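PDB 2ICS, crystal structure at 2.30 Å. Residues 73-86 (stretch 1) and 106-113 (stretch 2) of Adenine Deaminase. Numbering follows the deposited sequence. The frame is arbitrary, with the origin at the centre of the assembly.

Stretch 1 (73-86) YPDEIGVKKGVTTV
Stretch 2, residues 106-113: QAKTNVFG

Stretch 1 opens with a weakly bonded helical turn at about Pro 74 to Ile 77, with phi/psi running from -33/-55° at Pro 74 to -109/-7° at Ile 77. Gly 78 breaks from it at -107/-111°, a short 3-10 segment follows at Val 79 and Lys 80, and Gly 82 takes a positive phi (77/10°) before the chain extends into a strand that includes Thr 85 and Val 86 and continues beyond the stretch. This loop is held by backbone hydrogen bonds from Lys 81 N to Gly 78 O (2.6 Å) and from Val 83 N to Gly 78 O (3.1 Å). Stretch 2 is irregular through Thr 109 and becomes a strand from Asn 110 to Gly 113.

The two strands run parallel, their axes inclined by 24° and approaching to 4.8 Å. Thr 85 pairs with Asn 110 (CA to CA 4.6 Å) and Val 86 with Val 111 (CA to CA 5.1 Å). Three hydrogen bonds fix this register: Asn 110 N to Thr 84 O, 2.9 Å and 162° at the hydrogen; Val 86 N to Asn 110 O, 3.0 Å and 157°; and Phe 112 N to Val 86 O, 2.9 Å and 178°. Asn 110 thus uses both its amide and its carbonyl, bonding to residues on either side of Thr 85, as parallel pairing requires. The CA of Thr 85 also approaches Asn 110 O at 3.3 Å, with 148° at the hydrogen.

Thr 85 (chi1 -65°, m) and Asn 110 (chi1 -63°, m; chi2 -45°) share one face of the sheet, where Asn 110 ND2 donates to Thr 85 OG1 at 3.3 Å and 159°. The methyl CG2 of Thr 85 meets the edge of the Phe 112 ring, 3.5 Å from CD2 and near the ring plane; Phe 112 has chi1 -65° (m) and chi2 -74°. Val 86 (m) and Val 111 (t) occupy the other face, their CG2 atoms 3.8 Å apart.

Before the strand, Thr 109 (chi1 -51°, m) is the most extensively covered residue of the contact. Its hydroxyl OG1 donates to Asp 75 OD1 at 2.9 Å and accepts from Val 79 N at 2.8 Å and 172°, so it links the helical turn to the 3-10 segment. Gly 78 leaves room for this arrangement: an ideal CB there would lie 2.3 Å from Thr 109 OG1, a clash. The methyl CG2 of Thr 109 turns to the strand, 3.4 Å from Thr 84 O.

Asp 75 (chi1 -62°, m; chi2 -30°) has a CA-to-CB bond pointing sideways, yet its carboxylate reaches the backbone of stretch 2. OD1 accepts from Thr 109 N at 3.0 Å and 166°, whereas its bond from Lys 108 N, also 3.0 Å, is weak at 123°. Lys 108 N makes a straighter but longer, likewise weak bond to Asp 75 OD2 (3.3 Å, 175°). Beside this polar cluster, Pro 74 CB packs 3.7 Å from Ala 107 CB and 4.1 Å from Val 111 CG2. In all, 571 Å² is buried, both sides summed.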

# COMPACT_ATOMS: atom_id res chain seq x y z
N TYR A 73 0.01 -10.86 11.08
CA TYR A 73 0.51 -12.03 10.38
C TYR A 73 0.29 -11.86 8.89
O TYR A 73 -0.85 -11.74 8.43
CB TYR A 73 -0.18 -13.29 10.89
CG TYR A 73 -0.07 -13.44 12.39
CD1 TYR A 73 -1.00 -12.83 13.23
CD2 TYR A 73 0.99 -14.15 12.97
CE1 TYR A 73 -0.87 -12.91 14.62
CE2 TYR A 73 1.13 -14.23 14.36
CZ TYR A 73 0.20 -13.60 15.17
OH TYR A 73 0.33 -13.64 16.54
N PRO A 74 1.38 -11.83 8.11
CA PRO A 74 1.39 -11.67 6.66
C PRO A 74 0.22 -12.25 5.88
O PRO A 74 -0.46 -11.54 5.13
CB PRO A 74 2.72 -12.30 6.26
CG PRO A 74 3.60 -11.88 7.39
CD PRO A 74 2.73 -12.17 8.60
N ASP A 75 -0.05 -13.53 6.06
CA ASP A 75 -1.14 -14.13 5.31
C ASP A 75 -2.55 -13.73 5.74
O ASP A 75 -3.50 -13.94 4.99
CB ASP A 75 -0.98 -15.65 5.27
CG ASP A 75 0.31 -16.08 4.58
OD1 ASP A 75 0.78 -15.36 3.67
OD2 ASP A 75 0.84 -17.15 4.94
N GLU A 76 -2.69 -13.14 6.93
CA GLU A 76 -4.01 -12.70 7.38
C GLU A 76 -4.38 -11.37 6.72
O GLU A 76 -5.56 -11.04 6.61
CB GLU A 76 -4.06 -12.52 8.90
CG GLU A 76 -3.95 -13.81 9.70
CD GLU A 76 -4.98 -14.85 9.28
OE1 GLU A 76 -6.18 -14.53 9.25
OE2 GLU A 76 -4.57 -15.98 8.98
N ILE A 77 -3.38 -10.61 6.30
CA ILE A 77 -3.63 -9.32 5.64
C ILE A 77 -3.30 -9.43 4.16
O ILE A 77 -3.54 -8.49 3.40
CB ILE A 77 -2.73 -8.20 6.22
CG1 ILE A 77 -1.26 -8.57 5.98
CG2 ILE A 77 -3.01 -8.00 7.70
CD1 ILE A 77 -0.28 -7.47 6.31
N GLY A 78 -2.73 -10.56 3.77
CA GLY A 78 -2.36 -10.75 2.39
C GLY A 78 -3.24 -11.71 1.62
O GLY A 78 -4.41 -11.42 1.36
N VAL A 79 -2.68 -12.86 1.27
CA VAL A 79 -3.39 -13.86 0.50
C VAL A 79 -4.84 -14.08 0.92
O VAL A 79 -5.72 -14.19 0.08
CB VAL A 79 -2.62 -15.21 0.52
CG1 VAL A 79 -2.45 -15.70 1.95
CG2 VAL A 79 -3.34 -16.24 -0.34
N LYS A 80 -5.10 -14.13 2.22
CA LYS A 80 -6.47 -14.36 2.69
C LYS A 80 -7.42 -13.20 2.43
O LYS A 80 -8.63 -13.33 2.63
CB LYS A 80 -6.45 -14.72 4.18
CG LYS A 80 -5.65 -15.98 4.50
CD LYS A 80 -5.77 -16.37 5.97
CE LYS A 80 -4.86 -17.55 6.33
NZ LYS A 80 -5.20 -18.82 5.63
N LYS A 81 -6.90 -12.07 1.98
CA LYS A 81 -7.73 -10.90 1.70
C LYS A 81 -7.61 -10.49 0.23
O LYS A 81 -7.97 -9.38 -0.16
CB LYS A 81 -7.32 -9.74 2.61
CG LYS A 81 -7.46 -10.05 4.10
CD LYS A 81 -8.91 -10.37 4.46
CE LYS A 81 -9.07 -10.73 5.93
NZ LYS A 81 -8.65 -9.62 6.83
N GLY A 82 -7.11 -11.41 -0.58
CA GLY A 82 -6.95 -11.15 -2.00
C GLY A 82 -5.76 -10.28 -2.34
O GLY A 82 -5.62 -9.82 -3.47
N VAL A 83 -4.90 -10.03 -1.35
CA VAL A 83 -3.72 -9.21 -1.57
C VAL A 83 -2.51 -10.12 -1.79
O VAL A 83 -2.10 -10.85 -0.89
CB VAL A 83 -3.49 -8.25 -0.37
CG1 VAL A 83 -2.31 -7.33 -0.66
CG2 VAL A 83 -4.75 -7.41 -0.12
N THR A 84 -1.96 -10.08 -3.00
CA THR A 84 -0.82 -10.92 -3.35
C THR A 84 0.53 -10.41 -2.85
O THR A 84 1.44 -11.20 -2.62
CB THR A 84 -0.75 -11.14 -4.88
OG1 THR A 84 -0.64 -9.87 -5.54
CG2 THR A 84 -2.01 -11.85 -5.36
N THR A 85 0.66 -9.10 -2.69
CA THR A 85 1.92 -8.50 -2.23
C THR A 85 1.67 -7.42 -1.18
O THR A 85 0.70 -6.65 -1.29
CB THR A 85 2.71 -7.88 -3.42
OG1 THR A 85 3.12 -8.91 -4.33
CG2 THR A 85 3.95 -7.16 -2.91
N VAL A 86 2.52 -7.37 -0.16
CA VAL A 86 2.41 -6.35 0.87
C VAL A 86 3.78 -5.77 1.15
O VAL A 86 4.80 -6.45 1.00
CB VAL A 86 1.83 -6.90 2.22
CG1 VAL A 86 0.38 -7.33 2.03
CG2 VAL A 86 2.69 -8.05 2.73
N GLN A 106 8.47 -17.51 4.74
CA GLN A 106 7.55 -18.63 4.90
C GLN A 106 6.09 -18.28 4.60
O GLN A 106 5.21 -19.15 4.62
CB GLN A 106 7.66 -19.20 6.32
CG GLN A 106 7.32 -18.20 7.42
CD GLN A 106 7.38 -18.80 8.82
OE1 GLN A 106 8.42 -19.32 9.25
NE2 GLN A 106 6.26 -18.74 9.53
N ALA A 107 5.82 -17.00 4.32
CA ALA A 107 4.46 -16.55 4.03
C ALA A 107 4.09 -16.85 2.58
O ALA A 107 4.93 -16.83 1.70
CB ALA A 107 4.34 -15.05 4.30
N LYS A 108 2.81 -17.14 2.35
CA LYS A 108 2.35 -17.43 1.00
C LYS A 108 2.37 -16.11 0.24
O LYS A 108 2.72 -16.06 -0.95
CB LYS A 108 0.92 -17.99 1.04
CG LYS A 108 0.79 -19.36 1.71
CD LYS A 108 -0.68 -19.73 1.90
CE LYS A 108 -0.87 -21.19 2.34
NZ LYS A 108 -0.20 -21.50 3.63
N THR A 109 2.01 -15.05 0.94
CA THR A 109 1.97 -13.71 0.38
C THR A 109 3.38 -13.22 0.09
O THR A 109 4.31 -13.57 0.81
CB THR A 109 1.32 -12.72 1.37
OG1 THR A 109 0.07 -13.24 1.82
CG2 THR A 109 1.09 -11.37 0.71
N ASN A 110 3.55 -12.42 -0.96
CA ASN A 110 4.86 -11.86 -1.25
C ASN A 110 5.00 -10.71 -0.26
O ASN A 110 4.10 -9.88 -0.14
CB ASN A 110 4.94 -11.30 -2.67
CG ASN A 110 4.75 -12.37 -3.72
OD1 ASN A 110 5.32 -13.45 -3.63
ND2 ASN A 110 3.94 -12.07 -4.74
N VAL A 111 6.11 -10.68 0.47
CA VAL A 111 6.32 -9.63 1.45
C VAL A 111 7.60 -8.85 1.20
O VAL A 111 8.69 -9.42 1.15
CB VAL A 111 6.40 -10.21 2.88
CG1 VAL A 111 6.66 -9.10 3.89
CG2 VAL A 111 5.10 -10.94 3.22
N PHE A 112 7.46 -7.54 1.03
CA PHE A 112 8.60 -6.66 0.84
C PHE A 112 8.56 -5.70 2.01
O PHE A 112 7.59 -5.69 2.77
CB PHE A 112 8.48 -5.89 -0.47
CG PHE A 112 8.53 -6.76 -1.69
CD1 PHE A 112 9.74 -7.31 -2.11
CD2 PHE A 112 7.37 -7.05 -2.39
CE1 PHE A 112 9.78 -8.15 -3.23
CE2 PHE A 112 7.40 -7.88 -3.51
CZ PHE A 112 8.62 -8.43 -3.93
N GLY A 113 9.60 -4.90 2.16
CA GLY A 113 9.60 -3.97 3.27
C GLY A 113 10.43 -2.73 3.04
O GLY A 113 11.32 -2.70 2.20